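Local structure of phosphoprotein (Lettuce necrotic yellows virus, 3T4R) at residues A[10-14]-A[15-19]; A[58-61]-A[62-65]. The protein probably serves as a non-catalytic polymerase cofactor, represented here by its C-terminal domain, that holds the polymerase L on the N-RNA template and binds soluble N. All blocks are in the same frame, centred on the assembly; numbering follows the deposited sequence.

Contact 1: residues A[10-14]-A[15-19]; sequences KLLAD and LDWEI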
loop_
_atom_site.group_PDB
_atom_site.type_symbol
_atom_site.label_atom_id
_atom_site.label_comp_id
_atom_site.label_asym_id
_atom_site.label_seq_id
_atom_site.Cartn_x
_atom_site.Cartn_y
_atom_site.Cartn_z
ATOM N N LYS A 10 -1.168 7.316 4.651
ATOM C CA LYS A 10 -2.136 7.256 5.742
ATOM C C LYS A 10 -2.926 5.970 5.603
ATOM O O LYS A 10 -3.221 5.380 6.597
ATOM C CB LYS A 10 -3.097 8.459 5.652
ATOM C CG LYS A 10 -4.092 8.525 6.749
ATOM C CD LYS A 10 -5.266 9.510 6.575
ATOM C CE LYS A 10 -4.822 10.941 6.534
ATOM N NZ LYS A 10 -5.979 11.908 6.510
ATOM N N LEU A 11 -3.248 5.531 4.374
ATOM C CA LEU A 11 -3.923 4.280 4.191
ATOM C C LEU A 11 -3.090 3.139 4.636
ATOM O O LEU A 11 -3.567 2.250 5.313
ATOM C CB LEU A 11 -4.254 4.052 2.718
ATOM C CG LEU A 11 -5.474 3.267 2.276
ATOM C CD1 LEU A 11 -5.278 2.529 0.993
ATOM C CD2 LEU A 11 -6.263 2.401 3.291
ATOM N N LEU A 12 -1.841 3.113 4.217
ATOM C CA LEU A 12 -0.916 2.085 4.665
ATOM C C LEU A 12 -0.860 2.024 6.220
ATOM O O LEU A 12 -0.828 0.948 6.786
ATOM C CB LEU A 12 0.472 2.356 4.116
ATOM C CG LEU A 12 0.657 2.187 2.620
ATOM C CD1 LEU A 12 2.034 2.588 2.138
ATOM C CD2 LEU A 12 0.399 0.674 2.266
ATOM N N ALA A 13 -0.805 3.165 6.909
ATOM C CA ALA A 13 -0.926 3.151 8.377
ATOM C C ALA A 13 -2.261 2.615 8.931
ATOM O O ALA A 13 -2.262 1.935 9.966
ATOM C CB ALA A 13 -0.670 4.531 8.932
ATOM N N ASP A 14 -3.368 2.964 8.260
ATOM C CA ASP A 14 -4.705 2.603 8.672
ATOM C C ASP A 14 -4.875 1.144 8.444
ATOM O O ASP A 14 -5.734 0.524 9.047
ATOM C CB ASP A 14 -5.728 3.343 7.836
ATOM C CG ASP A 14 -5.887 4.797 8.233
ATOM O OD1 ASP A 14 -5.503 5.205 9.364
ATOM O OD2 ASP A 14 -6.451 5.545 7.405
ATOM N N LEU A 15 -4.074 0.568 7.544
ATOM C CA LEU A 15 -4.111 -0.877 7.309
ATOM C C LEU A 15 -3.050 -1.644 8.116
ATOM O O LEU A 15 -2.837 -2.817 7.896
ATOM C CB LEU A 15 -3.918 -1.148 5.810
ATOM C CG LEU A 15 -5.025 -0.644 4.895
ATOM C CD1 LEU A 15 -4.598 -0.930 3.408
ATOM C CD2 LEU A 15 -6.371 -1.304 5.144
ATOM N N ASP A 16 -2.416 -0.963 9.071
ATOM C CA ASP A 16 -1.543 -1.581 10.088
ATOM C C ASP A 16 -0.135 -1.835 9.655
ATOM O O ASP A 16 0.572 -2.455 10.326
ATOM C CB ASP A 16 -2.186 -2.822 10.722
ATOM C CG ASP A 16 -3.332 -2.442 11.670
ATOM O OD1 ASP A 16 -3.155 -1.594 12.572
ATOM O OD2 ASP A 16 -4.453 -2.951 11.440
ATOM N N TRP A 17 0.296 -1.243 8.559
ATOM C CA TRP A 17 1.700 -1.251 8.229
ATOM C C TRP A 17 2.397 -0.411 9.274
ATOM O O TRP A 17 1.806 0.565 9.772
ATOM C CB TRP A 17 1.906 -0.668 6.800
ATOM C CG TRP A 17 2.059 -1.775 5.834
ATOM C CD1 TRP A 17 3.203 -2.416 5.536
ATOM C CD2 TRP A 17 1.015 -2.459 5.102
ATOM N NE1 TRP A 17 2.966 -3.454 4.651
ATOM C CE2 TRP A 17 1.627 -3.489 4.362
ATOM C CE3 TRP A 17 -0.359 -2.295 5.003
ATOM C CZ2 TRP A 17 0.889 -4.373 3.533
ATOM C CZ3 TRP A 17 -1.074 -3.136 4.207
ATOM C CH2 TRP A 17 -0.462 -4.179 3.490
ATOM N N GLU A 18 3.623 -0.729 9.643
ATOM C CA GLU A 18 4.204 0.038 10.745
ATOM C C GLU A 18 4.644 1.343 10.120
ATOM O O GLU A 18 5.050 1.374 8.961
ATOM C CB GLU A 18 5.345 -0.746 11.418
ATOM C CG GLU A 18 5.551 -0.612 12.979
ATOM C CD GLU A 18 4.369 -1.090 13.849
ATOM O OE1 GLU A 18 3.954 -2.252 13.656
ATOM O OE2 GLU A 18 3.855 -0.308 14.723
ATOM N N ILE A 19 4.525 2.426 10.875
ATOM C CA ILE A 19 4.918 3.767 10.459
ATOM C C ILE A 19 6.383 3.774 10.148
ATOM O O ILE A 19 6.793 4.416 9.189
ATOM C CB ILE A 19 4.560 4.782 11.544
ATOM C CG1 ILE A 19 3.356 5.605 11.111
ATOM C CG2 ILE A 19 5.623 5.813 11.729
ATOM C CD1 ILE A 19 2.096 5.019 11.403
HETATM O O HOH W 1 0.127 1.350 11.326
#
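L15 meets L11 one turn back, and its side chain can be followed atom by atom. CB leaves the backbone beside the carbonyl of L11, 3.5 Å from L11 O. The first torsion (chi1 -65°) sets CG opposite the carbonyl carbon and over L11, so that CG touches both L11 O and the methyl L11 CD2, the latter at 3.7 Å. Of the two tips, CD1 lies equally near L11 CD2, while CD2 stands slightly farther from that same methyl; the two leucines thus meet at an angle, methyl against branch point. Beyond the pair, L15 reaches I54 and I58 of helix 50-72, which places it in the hydrophobic core.

The backbone beneath is a Schellman motif closing helix 4-14. D16, with positive phi (83°), is the C-prime residue; W17 N donates to L12 O at 3.0 Å, and D16 N donates to A13 O from above the carbonyl plane, the C=O...N angle being only 106°. L15 N still makes a helical bond to L11 O, 2.8 Å, with a weak second bond to L12 O. The reversal delivers the W17 indole back to the helix it has just left: L12 CD2 sits over one face, offset toward the rim and 4.1 Å from W17 CE3, whereas L12 O approaches the ring at its edge, in plane.

A water donates to A13 O; its second link, to W17 O at 2.4 Å, is so short that it is doubtful. I19 CD1 touches A13 CB at 3.7 Å, joining the start of helix 19-22 to this turn. The D16 carboxylate has its partner elsewhere, OD2 forming a salt bridge with K51 of helix 50-72.

Contact 2: residues A[58-61]-A[62-65]; sequences IIEN and HIAL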
loop_
_atom_site.group_PDB
_atom_site.type_symbol
_atom_site.label_atom_id
_atom_site.label_comp_id
_atom_site.label_asym_id
_atom_site.label_seq_id
_atom_site.Cartn_x
_atom_site.Cartn_y
_atom_site.Cartn_z
ATOM N N ILE A 58 -2.537 -4.936 -1.533
ATOM C CA ILE A 58 -1.259 -4.257 -1.349
ATOM C C ILE A 58 -0.097 -5.282 -1.189
ATOM O O ILE A 58 1.015 -5.114 -1.741
ATOM C CB ILE A 58 -1.339 -3.359 -0.116
ATOM C CG1 ILE A 58 -2.177 -2.104 -0.480
ATOM C CG2 ILE A 58 0.027 -2.838 0.302
ATOM C CD1 ILE A 58 -2.581 -1.308 0.699
ATOM N N ILE A 59 -0.353 -6.314 -0.420
ATOM C CA ILE A 59 0.576 -7.496 -0.274
ATOM C C ILE A 59 0.881 -8.142 -1.613
ATOM O O ILE A 59 2.020 -8.375 -1.912
ATOM C CB ILE A 59 0.062 -8.568 0.697
ATOM C CG1 ILE A 59 -0.065 -7.948 2.102
ATOM C CG2 ILE A 59 1.056 -9.726 0.756
ATOM C CD1 ILE A 59 -0.311 -8.845 3.101
ATOM N N GLU A 60 -0.127 -8.259 -2.468
ATOM C CA GLU A 60 0.124 -8.734 -3.817
ATOM C C GLU A 60 1.117 -7.851 -4.581
ATOM O O GLU A 60 1.987 -8.350 -5.267
ATOM C CB GLU A 60 -1.181 -8.891 -4.568
ATOM C CG GLU A 60 -1.333 -10.221 -5.180
ATOM C CD GLU A 60 -1.791 -11.272 -4.174
ATOM O OE1 GLU A 60 -2.949 -11.051 -3.641
ATOM O OE2 GLU A 60 -1.013 -12.318 -3.928
ATOM N N ASN A 61 1.028 -6.545 -4.405
ATOM C CA ASN A 61 1.836 -5.607 -5.102
ATOM C C ASN A 61 3.170 -5.648 -4.482
ATOM O O ASN A 61 4.138 -5.463 -5.134
ATOM C CB ASN A 61 1.283 -4.200 -4.921
ATOM C CG ASN A 61 0.017 -3.940 -5.733
ATOM O OD1 ASN A 61 -0.286 -4.652 -6.674
ATOM N ND2 ASN A 61 -0.702 -2.891 -5.378
ATOM N N HIS A 62 3.244 -5.823 -3.187
ATOM C CA HIS A 62 4.543 -5.871 -2.546
ATOM C C HIS A 62 5.279 -7.117 -2.944
ATOM O O HIS A 62 6.475 -7.093 -3.019
ATOM C CB HIS A 62 4.384 -5.813 -1.035
ATOM C CG HIS A 62 5.652 -5.551 -0.287
ATOM N ND1 HIS A 62 5.685 -4.699 0.808
ATOM C CD2 HIS A 62 6.931 -6.053 -0.447
ATOM C CE1 HIS A 62 6.929 -4.691 1.291
ATOM N NE2 HIS A 62 7.703 -5.505 0.547
ATOM N N ILE A 63 4.541 -8.202 -3.174
ATOM C CA ILE A 63 5.069 -9.514 -3.611
ATOM C C ILE A 63 5.695 -9.319 -4.983
ATOM O O ILE A 63 6.827 -9.691 -5.189
ATOM C CB ILE A 63 3.924 -10.618 -3.667
ATOM C CG1 ILE A 63 3.570 -11.152 -2.302
ATOM C CG2 ILE A 63 4.230 -11.736 -4.610
ATOM C CD1 ILE A 63 2.135 -11.620 -2.265
ATOM N N ALA A 64 4.951 -8.692 -5.887
ATOM C CA ALA A 64 5.446 -8.321 -7.204
ATOM C C ALA A 64 6.785 -7.590 -7.124
ATOM O O ALA A 64 7.699 -7.933 -7.847
ATOM C CB ALA A 64 4.414 -7.497 -7.972
ATOM N N LEU A 65 6.884 -6.608 -6.230
ATOM C CA LEU A 65 8.035 -5.739 -6.120
ATOM C C LEU A 65 9.197 -6.528 -5.653
ATOM O O LEU A 65 10.276 -6.422 -6.231
ATOM C CB LEU A 65 7.769 -4.672 -5.098
ATOM C CG LEU A 65 8.420 -3.330 -5.192
ATOM C CD1 LEU A 65 9.388 -3.174 -6.381
ATOM C CD2 LEU A 65 7.278 -2.349 -5.323
#
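H62 lies against the carbonyls of I58 and I59 through its CB, which is 3.5 Å from I58 O, while H62 N donates to that same oxygen at 2.7 Å. Its CG is anti to the backbone N (chi1 -167°), a torsion that carries the imidazole away from residues 58-61; there the side chain meets Y25 and L33.

I63 comes next and supplies the main side-chain contact. Its N bonds I59 O at 2.8 Å. CG1 stands beside the backbone N and runs back over the preceding turn, bringing CG1 to 3.2 Å from I59 O. The terminal CD1 then meets two side chains: the I59 methyl CG2, at 3.7 Å, and the carboxylate oxygen E60 OE2, at 3.6 Å. The two isoleucines meet at an angle, whereas E60 lies alongside I63, both pointing the same way; its chain bends at chi2 (80°) to bring OE2 back to the methyl.

A64 N points almost straight at E60 O, the N-H...O angle being 169° at 3.0 Å, and A64 CB rests near N61 O. The longest bond of the series follows, from L65 N to N61 O at 3.2 Å. These four consecutive i to i+4 bonds are those of a regular alpha-helix, here the interior of helix 50-72. A64 and L65 also touch F32 of helix 27-33, and N61 ND2 donates to L33 O, tying that helix to this one.

The carbonyls of I58, I59, E60 and N61 are therefore each engaged by a main-chain N-H, leaving contact between side chains of the two segments to I63 CD1, which adds dispersion with I59 and only a non-bonded approach to the E60 carboxylate.

From the N terminus, contact 1 comes first, where helix 4-14 ends and the chain turns toward helix 19-22; contact 2 follows much later, inside helix 50-72. Both are local, and they lie in series, neither enclosing nor crossing the other. Their centres are 15 Å apart, on opposite sides of the chain's centre, yet their side chains meet. I58 is the chief bridge: its CD1 lies 3.4 Å from L15 CD1, and its CG2 lies 3.5 Å from W17 CH2. W17 CZ2 also reaches I59 CG1, at 4.0 Å. The end of the first helix is thereby packed against the long C-terminal helix of this helical bundle.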